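Local coordinates for group B streptococcal R4 surface protein (Streptococcus agalactiae, PDB 6S5X) that is anchored to the streptococcal cell wall and carries Rib domains of immunoglobulin-like fold, a domain type implicated in infection, at residues Q17-G22 with V77-P82; K57-V62 with V73-K78. All blocks are in the same frame, centred on the assembly; numbering follows the deposited sequence.

Interaction 1: residues Q17-G22 with V77-P82; sequences QQVNVG and VKVVDP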
loop_
_atom_site.group_PDB
_atom_site.type_symbol
_atom_site.label_atom_id
_atom_site.label_comp_id
_atom_site.label_asym_id
_atom_site.label_seq_id
_atom_site.Cartn_x
_atom_site.Cartn_y
_atom_site.Cartn_z
ATOM N N GLN A 17 -7.467 -1.892 -5.926
ATOM C CA GLN A 17 -8.702 -2.205 -5.232
ATOM C C GLN A 17 -9.780 -1.264 -5.728
ATOM O O GLN A 17 -9.503 -0.214 -6.318
ATOM C CB GLN A 17 -8.526 -2.169 -3.688
ATOM C CG GLN A 17 -8.095 -0.880 -3.039
ATOM C CD GLN A 17 -8.204 -0.948 -1.489
ATOM O OE1 GLN A 17 -9.261 -1.243 -0.930
ATOM N NE2 GLN A 17 -7.100 -0.684 -0.817
ATOM N N GLN A 18 -11.017 -1.725 -5.571
ATOM C CA GLN A 18 -12.197 -0.988 -5.998
ATOM C C GLN A 18 -13.037 -0.724 -4.766
ATOM O O GLN A 18 -13.234 -1.627 -3.936
ATOM C CB GLN A 18 -12.980 -1.769 -7.038
ATOM C CG GLN A 18 -14.213 -1.021 -7.509
ATOM C CD GLN A 18 -15.004 -1.806 -8.509
ATOM O OE1 GLN A 18 -14.518 -2.104 -9.592
ATOM N NE2 GLN A 18 -16.236 -2.159 -8.145
ATOM N N VAL A 19 -13.516 0.515 -4.636
ATOM C CA VAL A 19 -14.378 0.887 -3.527
ATOM C C VAL A 19 -15.501 1.766 -4.062
ATOM O O VAL A 19 -15.419 2.320 -5.159
ATOM C CB VAL A 19 -13.642 1.617 -2.378
ATOM C CG1 VAL A 19 -12.468 0.764 -1.843
ATOM C CG2 VAL A 19 -13.145 2.994 -2.816
ATOM N N ASN A 20 -16.546 1.906 -3.248
ATOM C CA ASN A 20 -17.649 2.791 -3.578
ATOM C C ASN A 20 -17.354 4.201 -3.089
ATOM O O ASN A 20 -16.561 4.426 -2.164
ATOM C CB ASN A 20 -18.944 2.283 -2.960
ATOM C CG ASN A 20 -19.360 0.945 -3.521
ATOM O OD1 ASN A 20 -19.175 0.672 -4.697
ATOM N ND2 ASN A 20 -19.860 0.077 -2.654
ATOM N N VAL A 21 -18.003 5.167 -3.735
ATOM C CA VAL A 21 -17.900 6.550 -3.294
ATOM C C VAL A 21 -18.131 6.629 -1.795
ATOM O O VAL A 21 -19.072 6.026 -1.268
ATOM C CB VAL A 21 -18.913 7.446 -4.029
ATOM C CG1 VAL A 21 -18.974 8.808 -3.376
ATOM C CG2 VAL A 21 -18.513 7.603 -5.506
ATOM N N GLY A 22 -17.280 7.379 -1.106
ATOM C CA GLY A 22 -17.412 7.593 0.313
ATOM C C GLY A 22 -16.732 6.564 1.199
ATOM O O GLY A 22 -16.526 6.838 2.380
ATOM N N VAL A 77 -6.599 3.176 -6.699
ATOM C CA VAL A 77 -7.853 2.870 -6.029
ATOM C C VAL A 77 -8.974 3.308 -6.951
ATOM O O VAL A 77 -9.129 4.509 -7.212
ATOM C CB VAL A 77 -7.959 3.558 -4.671
ATOM C CG1 VAL A 77 -9.303 3.282 -4.062
ATOM C CG2 VAL A 77 -6.874 3.033 -3.736
ATOM N N LYS A 78 -9.757 2.352 -7.448
ATOM C CA LYS A 78 -10.866 2.671 -8.342
ATOM C C LYS A 78 -12.108 2.936 -7.499
ATOM O O LYS A 78 -12.498 2.094 -6.684
ATOM C CB LYS A 78 -11.114 1.544 -9.340
ATOM C CG LYS A 78 -12.239 1.856 -10.353
ATOM C CD LYS A 78 -12.508 0.690 -11.313
ATOM C CE LYS A 78 -13.627 1.038 -12.289
ATOM N NZ LYS A 78 -13.991 -0.105 -13.176
ATOM N N VAL A 79 -12.681 4.126 -7.642
ATOM C CA VAL A 79 -13.881 4.522 -6.907
ATOM C C VAL A 79 -15.045 4.503 -7.879
ATOM O O VAL A 79 -14.971 5.107 -8.956
ATOM C CB VAL A 79 -13.737 5.909 -6.261
ATOM C CG1 VAL A 79 -14.977 6.221 -5.433
ATOM C CG2 VAL A 79 -12.464 5.944 -5.415
ATOM N N VAL A 80 -16.099 3.794 -7.521
ATOM C CA VAL A 80 -17.273 3.686 -8.377
ATOM C C VAL A 80 -18.487 4.231 -7.640
ATOM O O VAL A 80 -18.615 4.099 -6.421
ATOM C CB VAL A 80 -17.531 2.227 -8.831
ATOM C CG1 VAL A 80 -16.322 1.663 -9.562
ATOM C CG2 VAL A 80 -17.868 1.358 -7.642
ATOM N N ASP A 81 -19.416 4.804 -8.412
ATOM C CA ASP A 81 -20.724 5.190 -7.894
ATOM C C ASP A 81 -21.649 3.979 -7.959
ATOM O O ASP A 81 -21.932 3.498 -9.061
ATOM C CB ASP A 81 -21.273 6.344 -8.733
ATOM C CG ASP A 81 -22.689 6.706 -8.386
ATOM O OD1 ASP A 81 -23.310 5.992 -7.575
ATOM O OD2 ASP A 81 -23.173 7.719 -8.931
ATOM N N PRO A 82 -22.180 3.478 -6.823
ATOM C CA PRO A 82 -23.055 2.289 -6.843
ATOM C C PRO A 82 -24.549 2.528 -7.154
ATOM O O PRO A 82 -24.901 3.285 -8.066
ATOM C CB PRO A 82 -22.879 1.742 -5.437
ATOM C CG PRO A 82 -22.740 3.011 -4.570
ATOM C CD PRO A 82 -22.028 4.028 -5.455
#
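Q18 lays its carboxamide over V80, the amide carbon CD resting 3.9 Å from V80 CG1. Its CG stands anti to the backbone N (chi1 -180°) and the chain runs on extended, crossing V80 at about a right angle. K78, equally extended, lies alongside Q18 and points the same way, its CD 3.8 Å from Q18 OE1, on an exposed face where long polar chains are well suited. On that face too, N20 brings OD1 to 3.3 Å from V80 CG2, while the ring of P82 lies against the N20 amide group.

V19, V77 and V79 make the other face largely apolar, with Q17 at its start. There Q17 lies side by side with V77, its CG next to V77 CG2, and gives NE2 to S30 OG and K26 O. V19 sets CG2 between V77 and V79, 4.0 Å from V77 CG1 and likewise 4.0 Å from V79 CG2; beta-branched valines suit both the extended backbone and this buried layer. Past the end of the strand, V21 turns CG2 onto V79 CG1 at 3.8 Å.

Between the faces run four parallel-strand hydrogen bonds. K78 N donates to Q17 O and V19 N to K78 O, each 2.8 Å long, so K78 is gripped through both its N-H and its carbonyl. V80 N then reaches V19 O, and V21 N closes the ladder on V80 O with the most bent of the four (146° at the hydrogen).

No helix flanks this pairing: strand 17-20 forms one edge of the four-stranded mixed sheet, with strand 70-80 between it and strand 55-64.

Interaction 2: residues K57-V62 with V73-K78; sequences KPAKVV and VDVTVK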
loop_
_atom_site.group_PDB
_atom_site.type_symbol
_atom_site.label_atom_id
_atom_site.label_comp_id
_atom_site.label_asym_id
_atom_site.label_seq_id
_atom_site.Cartn_x
_atom_site.Cartn_y
_atom_site.Cartn_z
ATOM N N LYS A 57 -8.047 6.652 -8.771
ATOM C CA LYS A 57 -7.264 7.516 -7.917
ATOM C C LYS A 57 -5.879 6.915 -7.746
ATOM O O LYS A 57 -5.765 5.832 -7.156
ATOM C CB LYS A 57 -7.937 7.661 -6.549
ATOM C CG LYS A 57 -9.449 7.925 -6.582
ATOM C CD LYS A 57 -9.800 9.183 -7.289
ATOM C CE LYS A 57 -11.333 9.337 -7.292
ATOM N NZ LYS A 57 -11.827 10.701 -7.505
ATOM N N PRO A 58 -4.805 7.573 -8.182
ATOM C CA PRO A 58 -3.472 7.046 -7.886
ATOM C C PRO A 58 -3.147 7.258 -6.431
ATOM O O PRO A 58 -3.529 8.272 -5.833
ATOM C CB PRO A 58 -2.544 7.855 -8.789
ATOM C CG PRO A 58 -3.284 9.153 -9.017
ATOM C CD PRO A 58 -4.749 8.804 -8.995
ATOM N N ALA A 59 -2.440 6.283 -5.861
ATOM C CA ALA A 59 -2.069 6.317 -4.461
ATOM C C ALA A 59 -0.715 5.652 -4.309
ATOM O O ALA A 59 -0.259 4.932 -5.199
ATOM C CB ALA A 59 -3.108 5.616 -3.594
ATOM N N LYS A 60 -0.077 5.888 -3.163
ATOM C CA LYS A 60 1.194 5.242 -2.855
ATOM C C LYS A 60 1.083 4.571 -1.498
ATOM O O LYS A 60 0.613 5.193 -0.537
ATOM C CB LYS A 60 2.351 6.252 -2.855
ATOM C CG LYS A 60 2.637 6.918 -4.200
ATOM C CD LYS A 60 3.830 7.862 -4.089
ATOM C CE LYS A 60 5.124 7.122 -3.761
ATOM N NZ LYS A 60 5.519 6.159 -4.837
ATOM N N VAL A 61 1.483 3.304 -1.413
ATOM C CA VAL A 61 1.544 2.601 -0.134
ATOM C C VAL A 61 2.999 2.612 0.334
ATOM O O VAL A 61 3.904 2.205 -0.405
ATOM C CB VAL A 61 1.003 1.169 -0.236
ATOM C CG1 VAL A 61 1.127 0.469 1.086
ATOM C CG2 VAL A 61 -0.447 1.170 -0.690
ATOM N N VAL A 62 3.210 3.122 1.537
ATOM C CA VAL A 62 4.509 3.102 2.197
ATOM C C VAL A 62 4.566 1.879 3.102
ATOM O O VAL A 62 3.730 1.708 3.995
ATOM C CB VAL A 62 4.759 4.387 2.995
ATOM C CG1 VAL A 62 6.124 4.318 3.643
ATOM C CG2 VAL A 62 4.682 5.582 2.094
ATOM N N VAL A 73 5.034 1.440 -3.007
ATOM C CA VAL A 73 4.360 0.790 -4.115
ATOM C C VAL A 73 3.358 1.785 -4.669
ATOM O O VAL A 73 2.646 2.435 -3.894
ATOM C CB VAL A 73 3.658 -0.502 -3.653
ATOM C CG1 VAL A 73 3.052 -1.229 -4.811
ATOM C CG2 VAL A 73 4.669 -1.393 -2.873
ATOM N N ASP A 74 3.366 1.968 -5.989
ATOM C CA ASP A 74 2.362 2.781 -6.664
ATOM C C ASP A 74 1.146 1.913 -6.959
ATOM O O ASP A 74 1.277 0.848 -7.571
ATOM C CB ASP A 74 2.910 3.361 -7.973
ATOM C CG ASP A 74 3.982 4.413 -7.748
ATOM O OD1 ASP A 74 3.798 5.271 -6.861
ATOM O OD2 ASP A 74 5.022 4.353 -8.435
ATOM N N VAL A 75 -0.043 2.373 -6.573
ATOM C CA VAL A 75 -1.269 1.622 -6.821
ATOM C C VAL A 75 -2.368 2.559 -7.310
ATOM O O VAL A 75 -2.218 3.776 -7.358
ATOM C CB VAL A 75 -1.769 0.856 -5.570
ATOM C CG1 VAL A 75 -0.669 -0.040 -5.023
ATOM C CG2 VAL A 75 -2.239 1.810 -4.511
ATOM N N THR A 76 -3.485 1.952 -7.680
ATOM C CA THR A 76 -4.686 2.651 -8.106
ATOM C C THR A 76 -5.838 2.216 -7.212
ATOM O O THR A 76 -6.041 1.020 -7.002
ATOM C CB THR A 76 -5.041 2.317 -9.556
ATOM O OG1 THR A 76 -3.979 2.709 -10.427
ATOM C CG2 THR A 76 -6.305 3.065 -9.946
ATOM N N VAL A 77 -6.599 3.176 -6.699
ATOM C CA VAL A 77 -7.853 2.870 -6.029
ATOM C C VAL A 77 -8.974 3.308 -6.951
ATOM O O VAL A 77 -9.129 4.509 -7.212
ATOM C CB VAL A 77 -7.959 3.558 -4.671
ATOM C CG1 VAL A 77 -9.303 3.282 -4.062
ATOM C CG2 VAL A 77 -6.874 3.033 -3.736
ATOM N N LYS A 78 -9.757 2.352 -7.448
ATOM C CA LYS A 78 -10.866 2.671 -8.342
ATOM C C LYS A 78 -12.108 2.936 -7.499
ATOM O O LYS A 78 -12.498 2.094 -6.684
ATOM C CB LYS A 78 -11.114 1.544 -9.340
ATOM C CG LYS A 78 -12.239 1.856 -10.353
ATOM C CD LYS A 78 -12.508 0.690 -11.313
ATOM C CE LYS A 78 -13.627 1.038 -12.289
ATOM N NZ LYS A 78 -13.991 -0.105 -13.176
HETATM O O HOH W 1 0.909 6.681 -7.106
#
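K57-V62 and V73-K78 run antiparallel, their axes 4.6 Å apart at closest approach and 139° between their directions, which gives the pair a marked twist. Three hydrogen-bonded pairs, K57 with V77, A59 with V75 and V61 with V73, each exchange two backbone bonds. The straightest is V75 N to A59 O, 2.9 Å long and almost linear at the hydrogen. At the K57 end, by contrast, K57 N approaches V77 O from above the carbonyl plane.

These are the two arms of a beta hairpin at the centre of the four-stranded sheet of the Rib domain, a member of the E-set clan with an immunoglobulin-like fold. On the largely apolar face, V75 points CG2 at A59 CB, 4.0 Å away, and a little farther off at V61 CG2. The single methyl of A59 fits here beside V75 and F45 of strand 42-45, which also touches it. K57 starts out on this same face, its CB 3.4 Å from V77 O, but its chain then leads away and the ammonium group reaches T53 O.

K60 and D74 share the opposite face as a non-hydrogen-bonded pair, lying side by side and pointing the same way. K60 bends at chi3 (64°) and chi4, curling its chain back over D74 OD1, and NZ makes a salt bridge to that oxygen at 2.8 Å, on its syn side but 33° out of the carboxylate plane. A water donates to the same D74 OD1 and to A59 O (2.8 Å), tying the carboxylate to the backbone.

In the fold
Both interactions use strand 70-80, and they meet at V77 and K78, which belong to each. Along the chain 17-22 comes first, then 57-62, then 73-78, which runs straight on into 77-82. Their centres lie 13 Å apart: that of interaction 2 is about 7 Å from the centre of the chain, that of interaction 1 about 16 Å. Strand 70-80 thus pairs in parallel along one side and antiparallel along the other. The two contacts also touch directly, V79 CG2 packing 3.8 Å from K57 CG. Interaction 2 is local, closing a hairpin, whereas in interaction 1 the last strand holds the first strand of the domain, more than 50 residues away in sequence.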